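Local structure of phosphoribosylaminoimidazole carboxylase, ATPase subunit (Thermus thermophilus, 3AW8) at residues Phe177-Ser182 against Phe247-Glu252; Pro110-His115 against Glu253-Glu258; Ala52-Ala57 against Arg76-Arg81; Leu60-Tyr65 against Pro83-Ala88. The protein probably catalyses the ATP-dependent carboxylation of 5-aminoimidazole ribonucleotide with bicarbonate to N5-carboxyaminoimidazole ribonucleotide, a step of purine biosynthesis. All blocks are in the same frame, centred on the assembly; numbering follows the deposited sequence.

Contact 1. Residues Phe177-Ser182 against Phe247-Glu252; sequences FDREVS and FFQVGE. With AMP (adenosine monophosphate), chain C.
D178 and R179 both face Q249, a classic beta bulge where strand 179-187 of the ATP-grasp fold begins beside strand 241-250. D178 N gives Q249 O a hydrogen bond of 2.7 Å, whereas the one from R179 N to the same oxygen is weak. Beyond the bulge the antiparallel ladder is regular, and R179, V181, F247 and Q249 share one side of the sheet. There R179 and Q249 lie side by side, pointing the same way. The extended arginine, its CG held between backbone N and carbonyl carbon (chi1 65°), grips Q249 OE1 side-on with two nitrogens: NE at 2.6 Å, above the amide carbonyl plane, and NH1 at 2.9 Å, on a lone pair. OE1 lies in the guanidinium plane, which stands 75° from the amide. NH2 is left to E200 and the carbonyl of P216. An alanine at R179 would probably leave Q249 OE1 without both donors, E200 without this salt bridge, and the amide freer to turn. The opposite side is packed as well: F177, E180 and F248 line the AMP pocket. The two rings are nearly parallel but slid apart, barely overlapping, with F177 CD2 3.4 Å from F248 CD1. The turn end is looser and open to solvent: exposed D178 reaches G251 N through OD1, met from above the carboxylate plane. Back in the pocket, F248 CZ approaches AMP C5, a water links E180 OE2 to F247 O, and E180 OE1 accepts a hydrogen bond from AMP O2' at 3.1 Å.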
# COMPACT_ATOMS: atom_id res chain seq x y z
N PHE A 177 19.55 25.81 -16.15
CA PHE A 177 18.16 25.36 -16.26
C PHE A 177 17.20 26.09 -15.32
O PHE A 177 17.59 26.56 -14.24
CB PHE A 177 18.08 23.85 -16.02
CG PHE A 177 18.59 23.41 -14.67
CD1 PHE A 177 17.78 23.51 -13.54
CD2 PHE A 177 19.90 22.95 -14.52
CE1 PHE A 177 18.27 23.15 -12.28
CE2 PHE A 177 20.39 22.59 -13.26
CZ PHE A 177 19.57 22.69 -12.14
N ASP A 178 15.95 26.19 -15.76
CA ASP A 178 14.90 26.83 -14.98
C ASP A 178 14.65 25.89 -13.81
O ASP A 178 14.47 26.32 -12.66
CB ASP A 178 13.63 26.96 -15.82
CG ASP A 178 13.81 27.89 -17.02
OD1 ASP A 178 13.05 27.73 -18.01
OD2 ASP A 178 14.69 28.78 -16.96
N ARG A 179 14.63 24.60 -14.11
CA ARG A 179 14.43 23.57 -13.11
C ARG A 179 14.78 22.20 -13.69
O ARG A 179 15.07 22.07 -14.88
CB ARG A 179 12.97 23.54 -12.66
CG ARG A 179 12.00 23.14 -13.75
CD ARG A 179 10.56 23.12 -13.26
NE ARG A 179 9.64 22.90 -14.37
CZ ARG A 179 8.32 22.85 -14.24
NH1 ARG A 179 7.56 22.65 -15.31
NH2 ARG A 179 7.77 23.01 -13.04
N GLU A 180 14.76 21.20 -12.82
CA GLU A 180 15.03 19.83 -13.21
C GLU A 180 13.70 19.10 -13.13
O GLU A 180 12.91 19.34 -12.21
CB GLU A 180 16.05 19.20 -12.27
CG GLU A 180 17.49 19.54 -12.62
CD GLU A 180 18.50 18.93 -11.67
OE1 GLU A 180 18.74 19.53 -10.60
OE2 GLU A 180 19.04 17.84 -11.98
N VAL A 181 13.42 18.26 -14.11
CA VAL A 181 12.18 17.50 -14.11
C VAL A 181 12.48 16.08 -14.56
O VAL A 181 13.55 15.81 -15.10
CB VAL A 181 11.11 18.14 -15.03
CG1 VAL A 181 10.78 19.55 -14.54
CG2 VAL A 181 11.58 18.17 -16.48
N SER A 182 11.55 15.17 -14.32
CA SER A 182 11.74 13.79 -14.74
C SER A 182 10.41 13.22 -15.17
O SER A 182 9.36 13.66 -14.71
CB SER A 182 12.32 12.95 -13.60
OG SER A 182 11.35 12.73 -12.59
N PHE A 247 15.34 15.20 -17.17
CA PHE A 247 15.71 16.25 -18.10
C PHE A 247 15.98 17.57 -17.38
O PHE A 247 15.69 17.72 -16.19
CB PHE A 247 14.59 16.52 -19.12
CG PHE A 247 14.22 15.33 -19.95
CD1 PHE A 247 13.29 14.40 -19.48
CD2 PHE A 247 14.77 15.14 -21.21
CE1 PHE A 247 12.92 13.31 -20.25
CE2 PHE A 247 14.40 14.05 -21.99
CZ PHE A 247 13.48 13.13 -21.52
N PHE A 248 16.57 18.50 -18.11
CA PHE A 248 16.84 19.84 -17.61
C PHE A 248 15.82 20.67 -18.38
O PHE A 248 15.67 20.48 -19.59
CB PHE A 248 18.23 20.32 -18.00
CG PHE A 248 19.33 19.73 -17.19
CD1 PHE A 248 19.32 19.84 -15.81
CD2 PHE A 248 20.39 19.08 -17.81
CE1 PHE A 248 20.36 19.30 -15.05
CE2 PHE A 248 21.43 18.54 -17.05
CZ PHE A 248 21.42 18.65 -15.67
N GLN A 249 15.10 21.55 -17.70
CA GLN A 249 14.12 22.39 -18.40
C GLN A 249 14.66 23.80 -18.56
O GLN A 249 14.85 24.52 -17.57
CB GLN A 249 12.78 22.44 -17.66
CG GLN A 249 11.66 23.01 -18.54
CD GLN A 249 10.39 23.35 -17.77
OE1 GLN A 249 9.89 22.54 -16.98
NE2 GLN A 249 9.84 24.53 -18.02
N VAL A 250 14.94 24.18 -19.80
CA VAL A 250 15.43 25.52 -20.10
C VAL A 250 14.37 26.12 -21.02
O VAL A 250 14.23 25.71 -22.18
CB VAL A 250 16.80 25.48 -20.84
CG1 VAL A 250 17.42 26.87 -20.86
CG2 VAL A 250 17.73 24.49 -20.16
N GLY A 251 13.62 27.07 -20.48
CA GLY A 251 12.55 27.69 -21.25
C GLY A 251 11.44 26.68 -21.49
O GLY A 251 10.66 26.37 -20.59
N GLU A 252 11.37 26.19 -22.72
CA GLU A 252 10.36 25.20 -23.09
C GLU A 252 11.08 24.04 -23.75
O GLU A 252 10.50 23.27 -24.53
CB GLU A 252 9.34 25.80 -24.06
CG GLU A 252 8.31 26.68 -23.37
CD GLU A 252 7.55 25.93 -22.28
OE1 GLU A 252 6.88 24.92 -22.59
OE2 GLU A 252 7.62 26.36 -21.11
P AMP C . 24.37 13.37 -11.24
O1P AMP C . 23.21 12.53 -10.83
O2P AMP C . 24.19 13.84 -12.78
O3P AMP C . 25.73 12.51 -11.09
O5' AMP C . 24.48 14.68 -10.28
C5' AMP C . 23.28 15.46 -10.44
C4' AMP C . 23.47 16.84 -9.77
O4' AMP C . 24.51 17.62 -10.44
C3' AMP C . 22.17 17.67 -9.81
O3' AMP C . 21.97 18.34 -8.56
C2' AMP C . 22.37 18.65 -10.98
O2' AMP C . 21.78 19.92 -10.69
C1' AMP C . 23.90 18.74 -11.17
N9 AMP C . 24.26 18.68 -12.61
C8 AMP C . 24.53 17.55 -13.34
N7 AMP C . 24.81 17.85 -14.57
C5 AMP C . 24.72 19.19 -14.73
C6 AMP C . 24.91 20.08 -15.82
N6 AMP C . 25.25 19.61 -17.07
N1 AMP C . 24.73 21.41 -15.61
C2 AMP C . 24.40 21.89 -14.40
N3 AMP C . 24.22 21.08 -13.35
C4 AMP C . 24.37 19.74 -13.47
O HOH W 1 17.43 16.57 -14.35

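Contact 2. Residues Pro110-His115 against Glu253-Glu258; sequences PTPPFH and ELLFNE. With AMP (adenosine monophosphate), chain C.
P110 sets its ring against the carbonyl oxygen of L254 and the tip of L255, P110 CB lying 3.5 Å from L255 CD2. The leucine CG lies anti to its own carbonyl carbon (chi1 -51°), and the branch beyond it ends with CD2 against the proline. On the same residue CB meets P112 CD at 4.1 Å, the two side chains passing at a slant, so L255 touches both prolines with different atoms. P110 O binds the neighbouring backbone: F256 N donates to it at 2.7 Å, and L255 CA makes a CA-H...O contact with the same oxygen. F256 turns its ring away from P110-H115. With CG anti to the backbone N (chi1 168°), only its CB stays near, 4.2 Å from T111 CG2, and the ring stacks on F104 of helix 97-107. P112 CD comes within 3.4 Å of F256 O, while T111 OG1 turns back within its own segment to donate to P112 O. Farther along strand 253-260, E258 OE1 sits 2.8 Å from AMP O1P. N257 and E258 both face E246, a classic beta bulge close to the phosphate of AMP. An outer strand that carries an asparagine-glutamate pair, with the glutamate at the AMP phosphate, fits the ATP-grasp fold, consistent with the ATP-binding role predicted for both residues.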
# COMPACT_ATOMS: atom_id res chain seq x y z
N PRO A 110 17.32 16.24 -27.41
CA PRO A 110 18.30 17.23 -26.97
C PRO A 110 19.10 16.81 -25.75
O PRO A 110 18.56 16.21 -24.82
CB PRO A 110 17.44 18.46 -26.69
CG PRO A 110 16.34 18.33 -27.69
CD PRO A 110 15.99 16.86 -27.59
N THR A 111 20.39 17.12 -25.75
CA THR A 111 21.28 16.79 -24.64
C THR A 111 22.28 17.93 -24.54
O THR A 111 22.61 18.55 -25.54
CB THR A 111 22.07 15.48 -24.88
OG1 THR A 111 23.13 15.73 -25.81
CG2 THR A 111 21.16 14.39 -25.44
N PRO A 112 22.78 18.22 -23.33
CA PRO A 112 23.75 19.30 -23.20
C PRO A 112 24.94 19.01 -24.11
O PRO A 112 25.18 17.87 -24.48
CB PRO A 112 24.15 19.23 -21.72
CG PRO A 112 22.94 18.65 -21.07
CD PRO A 112 22.52 17.57 -22.03
N PRO A 113 25.70 20.05 -24.49
CA PRO A 113 26.84 19.75 -25.35
C PRO A 113 27.80 18.88 -24.54
O PRO A 113 28.17 19.24 -23.41
CB PRO A 113 27.41 21.13 -25.65
CG PRO A 113 27.07 21.92 -24.42
CD PRO A 113 25.65 21.49 -24.17
N PHE A 114 28.18 17.74 -25.10
CA PHE A 114 29.08 16.82 -24.41
C PHE A 114 30.17 16.31 -25.34
O PHE A 114 29.97 16.19 -26.55
CB PHE A 114 28.31 15.62 -23.88
CG PHE A 114 27.82 14.69 -24.96
CD1 PHE A 114 26.63 14.96 -25.64
CD2 PHE A 114 28.56 13.57 -25.32
CE1 PHE A 114 26.19 14.12 -26.65
CE2 PHE A 114 28.12 12.72 -26.33
CZ PHE A 114 26.93 12.99 -27.00
N HIS A 115 31.32 15.99 -24.76
CA HIS A 115 32.43 15.49 -25.56
C HIS A 115 33.28 14.52 -24.75
O HIS A 115 33.56 14.75 -23.57
CB HIS A 115 33.28 16.66 -26.06
CG HIS A 115 34.25 16.29 -27.14
ND1 HIS A 115 35.52 15.81 -26.88
CD2 HIS A 115 34.14 16.32 -28.49
CE1 HIS A 115 36.14 15.56 -28.01
NE2 HIS A 115 35.32 15.86 -29.01
N GLU A 253 12.37 23.93 -23.44
CA GLU A 253 13.19 22.86 -23.98
C GLU A 253 13.57 21.85 -22.91
O GLU A 253 13.73 22.19 -21.73
CB GLU A 253 14.45 23.44 -24.63
CG GLU A 253 14.18 24.05 -25.98
CD GLU A 253 13.45 23.08 -26.90
OE1 GLU A 253 13.99 21.97 -27.15
OE2 GLU A 253 12.33 23.41 -27.37
N LEU A 254 13.68 20.59 -23.33
CA LEU A 254 14.05 19.50 -22.44
C LEU A 254 15.36 18.89 -22.93
O LEU A 254 15.46 18.48 -24.08
CB LEU A 254 12.96 18.42 -22.44
CG LEU A 254 11.56 18.73 -21.90
CD1 LEU A 254 10.68 17.50 -22.08
CD2 LEU A 254 11.64 19.11 -20.43
N LEU A 255 16.36 18.86 -22.05
CA LEU A 255 17.66 18.28 -22.38
C LEU A 255 17.88 17.03 -21.53
O LEU A 255 17.94 17.12 -20.30
CB LEU A 255 18.77 19.29 -22.10
CG LEU A 255 18.64 20.70 -22.69
CD1 LEU A 255 19.84 21.53 -22.27
CD2 LEU A 255 18.54 20.62 -24.20
N PHE A 256 17.99 15.87 -22.17
CA PHE A 256 18.21 14.63 -21.45
C PHE A 256 19.42 14.71 -20.55
O PHE A 256 20.51 15.06 -21.00
CB PHE A 256 18.40 13.47 -22.43
CG PHE A 256 18.90 12.21 -21.78
CD1 PHE A 256 18.03 11.37 -21.10
CD2 PHE A 256 20.25 11.88 -21.82
CE1 PHE A 256 18.50 10.21 -20.46
CE2 PHE A 256 20.73 10.73 -21.18
CZ PHE A 256 19.85 9.90 -20.50
N ASN A 257 19.24 14.38 -19.28
CA ASN A 257 20.34 14.40 -18.31
C ASN A 257 20.75 12.98 -17.91
O ASN A 257 21.89 12.58 -18.11
CB ASN A 257 19.95 15.20 -17.07
CG ASN A 257 20.90 14.98 -15.89
OD1 ASN A 257 22.12 15.07 -16.03
ND2 ASN A 257 20.34 14.69 -14.72
N GLU A 258 19.80 12.22 -17.35
CA GLU A 258 20.06 10.84 -16.91
C GLU A 258 18.88 9.90 -17.12
O GLU A 258 17.73 10.33 -17.17
CB GLU A 258 20.38 10.80 -15.41
CG GLU A 258 21.80 11.12 -15.03
CD GLU A 258 22.04 10.93 -13.54
OE1 GLU A 258 21.41 11.64 -12.73
OE2 GLU A 258 22.87 10.06 -13.18
P AMP C . 24.37 13.37 -11.24
O1P AMP C . 23.21 12.53 -10.83
O2P AMP C . 24.19 13.84 -12.78
O3P AMP C . 25.73 12.51 -11.09
O5' AMP C . 24.48 14.68 -10.28
C5' AMP C . 23.28 15.46 -10.44
C4' AMP C . 23.47 16.84 -9.77
O4' AMP C . 24.51 17.62 -10.44
C3' AMP C . 22.17 17.67 -9.81
O3' AMP C . 21.97 18.34 -8.56
C2' AMP C . 22.37 18.65 -10.98
O2' AMP C . 21.78 19.92 -10.69
C1' AMP C . 23.90 18.74 -11.17
N9 AMP C . 24.26 18.68 -12.61
C8 AMP C . 24.53 17.55 -13.34
N7 AMP C . 24.81 17.85 -14.57
C5 AMP C . 24.72 19.19 -14.73
C6 AMP C . 24.91 20.08 -15.82
N6 AMP C . 25.25 19.61 -17.07
N1 AMP C . 24.73 21.41 -15.61
C2 AMP C . 24.40 21.89 -14.40
N3 AMP C . 24.22 21.08 -13.35
C4 AMP C . 24.37 19.74 -13.47

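Contact 3. Residues Ala52-Ala57 against Arg76-Arg81; sequences ALLRFA and RRLEGR
L78 reaches from helix 72-81 into the side chains of L53, F56 and A57 on helix 50-57. Its CB points at that helix, and chi1 of -85° puts CG anti to the carbonyl carbon, where CG meets A57 CB at 4.1 Å and L53 CD2 at 3.9 Å. From there the side chain forks. L78 CD1 nestles against both methyls of L53, CD1 and CD2. L78 CD2 also touches L53 CD2 and then goes on to the F56 ring, arriving at its edge, near its plane, 4.0 Å from CE1; the two side chains cross at about a right angle. An alanine here would probably open a gap between the two helices, leaving L53, the edge of F56 and the methyl of A57 without their main partner across the contact. The helices flank strand 62-65 in sequence. Helix 50-57 belongs to the beta-alpha-beta crossover that carries the chain from strand 41-44 to strand 62-65 in the parallel, Rossmann-like sheet of the preATP-grasp domain, and helix 72-81 follows that strand. Their short segments run 35° apart, with axes 10.8 Å from each other at the closest. L53 and F56 also reach L28 on strand 25-29, so the leucine cluster continues down to the sheet. Nearer solvent, the R77 guanidinium presents one face to L54 CD2, which stands 3.8 Å above the plane and offset toward the rim, while R77 NE forms a salt bridge with E50. L53 CD1 lies 3.9 Å from R77 CG, lower on the same arginine.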
# COMPACT_ATOMS: atom_id res chain seq x y z
N ALA A 52 26.03 -17.76 -5.52
CA ALA A 52 24.88 -17.08 -4.93
C ALA A 52 23.90 -16.68 -6.03
O ALA A 52 22.69 -16.80 -5.86
CB ALA A 52 25.35 -15.86 -4.16
N LEU A 53 24.43 -16.22 -7.15
CA LEU A 53 23.60 -15.80 -8.26
C LEU A 53 22.65 -16.91 -8.71
O LEU A 53 21.44 -16.73 -8.71
CB LEU A 53 24.47 -15.37 -9.45
CG LEU A 53 24.10 -14.06 -10.15
CD1 LEU A 53 24.58 -14.10 -11.58
CD2 LEU A 53 22.61 -13.85 -10.15
N LEU A 54 23.22 -18.07 -9.07
CA LEU A 54 22.42 -19.21 -9.54
C LEU A 54 21.49 -19.80 -8.47
O LEU A 54 20.39 -20.26 -8.78
CB LEU A 54 23.35 -20.29 -10.09
CG LEU A 54 24.23 -19.80 -11.24
CD1 LEU A 54 25.22 -20.89 -11.62
CD2 LEU A 54 23.37 -19.42 -12.45
N ARG A 55 21.95 -19.79 -7.22
CA ARG A 55 21.14 -20.29 -6.11
C ARG A 55 19.88 -19.43 -6.00
O ARG A 55 18.77 -19.94 -5.89
CB ARG A 55 21.94 -20.23 -4.81
CG ARG A 55 21.18 -20.71 -3.59
CD ARG A 55 22.08 -20.88 -2.37
NE ARG A 55 22.72 -19.64 -1.92
CZ ARG A 55 24.00 -19.33 -2.13
NH1 ARG A 55 24.48 -18.18 -1.68
NH2 ARG A 55 24.80 -20.17 -2.78
N PHE A 56 20.08 -18.11 -6.05
CA PHE A 56 18.97 -17.16 -5.97
C PHE A 56 18.02 -17.27 -7.17
O PHE A 56 16.83 -17.01 -7.06
CB PHE A 56 19.56 -15.73 -5.84
CG PHE A 56 18.77 -14.66 -6.55
CD1 PHE A 56 18.99 -14.40 -7.90
CD2 PHE A 56 17.79 -13.92 -5.88
CE1 PHE A 56 18.26 -13.42 -8.58
CE2 PHE A 56 17.05 -12.94 -6.55
CZ PHE A 56 17.28 -12.69 -7.90
N ALA A 57 18.55 -17.68 -8.32
CA ALA A 57 17.71 -17.76 -9.51
C ALA A 57 16.78 -18.96 -9.61
O ALA A 57 15.82 -18.93 -10.38
CB ALA A 57 18.58 -17.68 -10.75
N ARG A 76 23.22 -10.45 -17.27
CA ARG A 76 23.35 -11.22 -18.51
C ARG A 76 23.54 -12.72 -18.25
O ARG A 76 23.13 -13.55 -19.06
CB ARG A 76 24.50 -10.68 -19.37
CG ARG A 76 24.17 -9.37 -20.07
CD ARG A 76 25.31 -8.86 -20.94
NE ARG A 76 25.04 -7.56 -21.55
CZ ARG A 76 24.03 -7.32 -22.38
NH1 ARG A 76 23.19 -8.30 -22.72
NH2 ARG A 76 23.85 -6.10 -22.88
N ARG A 77 24.15 -13.05 -17.12
CA ARG A 77 24.38 -14.45 -16.75
C ARG A 77 23.05 -15.19 -16.57
O ARG A 77 22.94 -16.36 -16.91
CB ARG A 77 25.19 -14.53 -15.46
CG ARG A 77 25.39 -15.95 -14.94
CD ARG A 77 26.44 -16.69 -15.76
NE ARG A 77 26.60 -18.07 -15.32
CZ ARG A 77 25.75 -19.05 -15.60
NH1 ARG A 77 25.96 -20.28 -15.15
NH2 ARG A 77 24.68 -18.80 -16.36
N LEU A 78 22.06 -14.49 -16.03
CA LEU A 78 20.75 -15.10 -15.80
C LEU A 78 19.82 -14.95 -16.99
O LEU A 78 18.85 -15.69 -17.11
CB LEU A 78 20.09 -14.45 -14.58
CG LEU A 78 20.40 -14.98 -13.18
CD1 LEU A 78 21.85 -15.32 -13.03
CD2 LEU A 78 19.99 -13.91 -12.18
N GLU A 79 20.12 -14.00 -17.87
CA GLU A 79 19.28 -13.74 -19.04
C GLU A 79 18.96 -15.01 -19.82
O GLU A 79 17.84 -15.19 -20.30
CB GLU A 79 19.95 -12.72 -19.97
CG GLU A 79 18.95 -11.96 -20.84
CD GLU A 79 19.56 -10.72 -21.48
OE1 GLU A 79 18.79 -9.79 -21.83
OE2 GLU A 79 20.80 -10.68 -21.64
N GLY A 80 19.95 -15.89 -19.96
CA GLY A 80 19.71 -17.12 -20.69
C GLY A 80 18.73 -18.01 -19.94
O GLY A 80 17.73 -18.45 -20.51
N ARG A 81 19.01 -18.23 -18.66
CA ARG A 81 18.21 -19.08 -17.78
C ARG A 81 16.73 -18.70 -17.62
O ARG A 81 15.85 -19.56 -17.73
CB ARG A 81 18.87 -19.12 -16.40
CG ARG A 81 20.39 -19.12 -16.47
CD ARG A 81 20.99 -20.51 -16.47
NE ARG A 81 21.47 -20.90 -15.14
CZ ARG A 81 20.69 -21.01 -14.07
NH1 ARG A 81 21.22 -21.36 -12.90
NH2 ARG A 81 19.39 -20.78 -14.16

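Contact 4. Residues Leu60-Tyr65 against Pro83-Ala88; sequences LALVTY and PLYPPA
The Y65 ring has L84 CD1 and P86 O at its edge, near its plane, with L84 CD1 4.4 Å from Y65 CD1. Y85 is likewise met edge-on, by L62 CB, which comes 4.4 Å from its CE1. The pyrrolidine of P86, which follows a cis peptide bond, lies against the far end of Y65, its CD 3.6 Å from Y65 CZ. Y65 OH has two carbonyl oxygens close by, P86 O at 3.1 Å and P87 O at 3.3 Å, both weak. Between these groups the backbones join in a single bridge, V63 with L84: V63 N donates to P83 O and Y85 N to V63 O. Chain 83-85 thus runs in the same direction beside strand 62-65, the last full strand on that side of the Rossmann-like parallel sheet, having returned by way of helix 72-81. On one side of the bridge V63 CG1 packs on L84 CD1 at 3.8 Å. T64 turns OG1 anti to its backbone N (chi1 -176°) and donates to Y85 O at 2.7 Å, in the carbonyl plane. The same hydroxyl is also hydrogen-bonded to H282 NE2 of helix 278-287.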
# COMPACT_ATOMS: atom_id res chain seq x y z
N LEU A 60 12.72 -19.13 -10.00
CA LEU A 60 12.19 -17.83 -10.35
C LEU A 60 11.41 -17.84 -11.65
O LEU A 60 11.75 -18.55 -12.60
CB LEU A 60 13.31 -16.80 -10.43
CG LEU A 60 14.02 -16.53 -9.10
CD1 LEU A 60 15.21 -15.58 -9.32
CD2 LEU A 60 13.02 -15.95 -8.11
N ALA A 61 10.34 -17.07 -11.69
CA ALA A 61 9.53 -16.98 -12.88
C ALA A 61 10.22 -15.99 -13.81
O ALA A 61 10.28 -16.19 -15.02
CB ALA A 61 8.14 -16.50 -12.54
N LEU A 62 10.74 -14.91 -13.22
CA LEU A 62 11.43 -13.87 -13.97
C LEU A 62 12.35 -13.10 -13.02
O LEU A 62 12.26 -13.26 -11.80
CB LEU A 62 10.42 -12.91 -14.62
CG LEU A 62 9.59 -11.96 -13.74
CD1 LEU A 62 10.36 -10.67 -13.49
CD2 LEU A 62 8.27 -11.63 -14.44
N VAL A 63 13.24 -12.29 -13.57
CA VAL A 63 14.17 -11.52 -12.77
C VAL A 63 14.24 -10.08 -13.23
O VAL A 63 14.35 -9.81 -14.43
CB VAL A 63 15.59 -12.11 -12.83
CG1 VAL A 63 16.57 -11.20 -12.11
CG2 VAL A 63 15.60 -13.50 -12.20
N THR A 64 14.17 -9.16 -12.27
CA THR A 64 14.25 -7.73 -12.56
C THR A 64 15.27 -7.16 -11.56
O THR A 64 15.78 -7.90 -10.72
CB THR A 64 12.84 -7.07 -12.39
OG1 THR A 64 12.90 -5.69 -12.78
CG2 THR A 64 12.36 -7.20 -10.95
N TYR A 65 15.59 -5.88 -11.65
CA TYR A 65 16.57 -5.31 -10.72
C TYR A 65 16.19 -3.92 -10.21
O TYR A 65 15.45 -3.20 -10.87
CB TYR A 65 17.95 -5.25 -11.39
CG TYR A 65 17.89 -4.86 -12.85
CD1 TYR A 65 17.67 -5.81 -13.84
CD2 TYR A 65 18.00 -3.52 -13.22
CE1 TYR A 65 17.55 -5.44 -15.19
CE2 TYR A 65 17.89 -3.14 -14.56
CZ TYR A 65 17.66 -4.10 -15.54
OH TYR A 65 17.55 -3.71 -16.85
N PRO A 83 13.51 -15.21 -17.91
CA PRO A 83 13.18 -13.90 -18.48
C PRO A 83 13.78 -12.81 -17.61
O PRO A 83 13.83 -12.95 -16.38
CB PRO A 83 11.65 -13.88 -18.45
CG PRO A 83 11.27 -15.32 -18.49
CD PRO A 83 12.28 -15.96 -17.57
N LEU A 84 14.22 -11.72 -18.24
CA LEU A 84 14.83 -10.62 -17.52
C LEU A 84 14.30 -9.30 -18.06
O LEU A 84 14.48 -9.01 -19.23
CB LEU A 84 16.35 -10.66 -17.69
CG LEU A 84 17.17 -9.55 -17.03
CD1 LEU A 84 17.38 -9.90 -15.56
CD2 LEU A 84 18.51 -9.39 -17.74
N TYR A 85 13.66 -8.52 -17.20
CA TYR A 85 13.13 -7.23 -17.62
C TYR A 85 13.48 -6.18 -16.57
O TYR A 85 13.31 -6.43 -15.38
CB TYR A 85 11.62 -7.28 -17.78
CG TYR A 85 11.09 -8.49 -18.51
CD1 TYR A 85 10.92 -9.71 -17.85
CD2 TYR A 85 10.72 -8.42 -19.86
CE1 TYR A 85 10.39 -10.82 -18.50
CE2 TYR A 85 10.19 -9.53 -20.52
CZ TYR A 85 10.02 -10.72 -19.83
OH TYR A 85 9.48 -11.82 -20.47
N PRO A 86 13.97 -5.01 -16.99
CA PRO A 86 14.23 -4.58 -18.37
C PRO A 86 15.40 -5.35 -18.95
O PRO A 86 16.10 -6.06 -18.24
CB PRO A 86 14.56 -3.09 -18.21
CG PRO A 86 13.82 -2.70 -16.98
CD PRO A 86 14.10 -3.87 -16.07
N PRO A 87 15.63 -5.21 -20.27
CA PRO A 87 16.74 -5.91 -20.94
C PRO A 87 18.09 -5.44 -20.42
O PRO A 87 18.25 -4.27 -20.06
CB PRO A 87 16.53 -5.54 -22.41
CG PRO A 87 15.06 -5.32 -22.50
CD PRO A 87 14.75 -4.55 -21.25
N ALA A 88 19.07 -6.35 -20.42
CA ALA A 88 20.42 -6.03 -19.95
C ALA A 88 21.03 -4.83 -20.68
O ALA A 88 21.87 -4.13 -20.12
CB ALA A 88 21.33 -7.25 -20.12

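In the fold
The four contacts form two touching pairs, one in the ATP-grasp domain and one in the preATP-grasp domain. Contacts 1 and 2, centres 10 Å apart, share neighbouring strands 241-250 and 253-260: F248 N lies 2.9 Å from L255 O, a probable hydrogen bond. Both reach AMP, contact 1 at the ribose and base, contact 2 at the phosphate. Contacts 3 and 4, centres also about 10 Å apart, interleave along the chain; R76 NH1 packs 3.4 Å from A88 CB. The pairs do not touch: nearest atoms of contacts 2 and 4 are about 13 Å apart, and the centres of contacts 1 and 3 about 39 Å. Contacts 3 and 4 lie away from the nucleotide site.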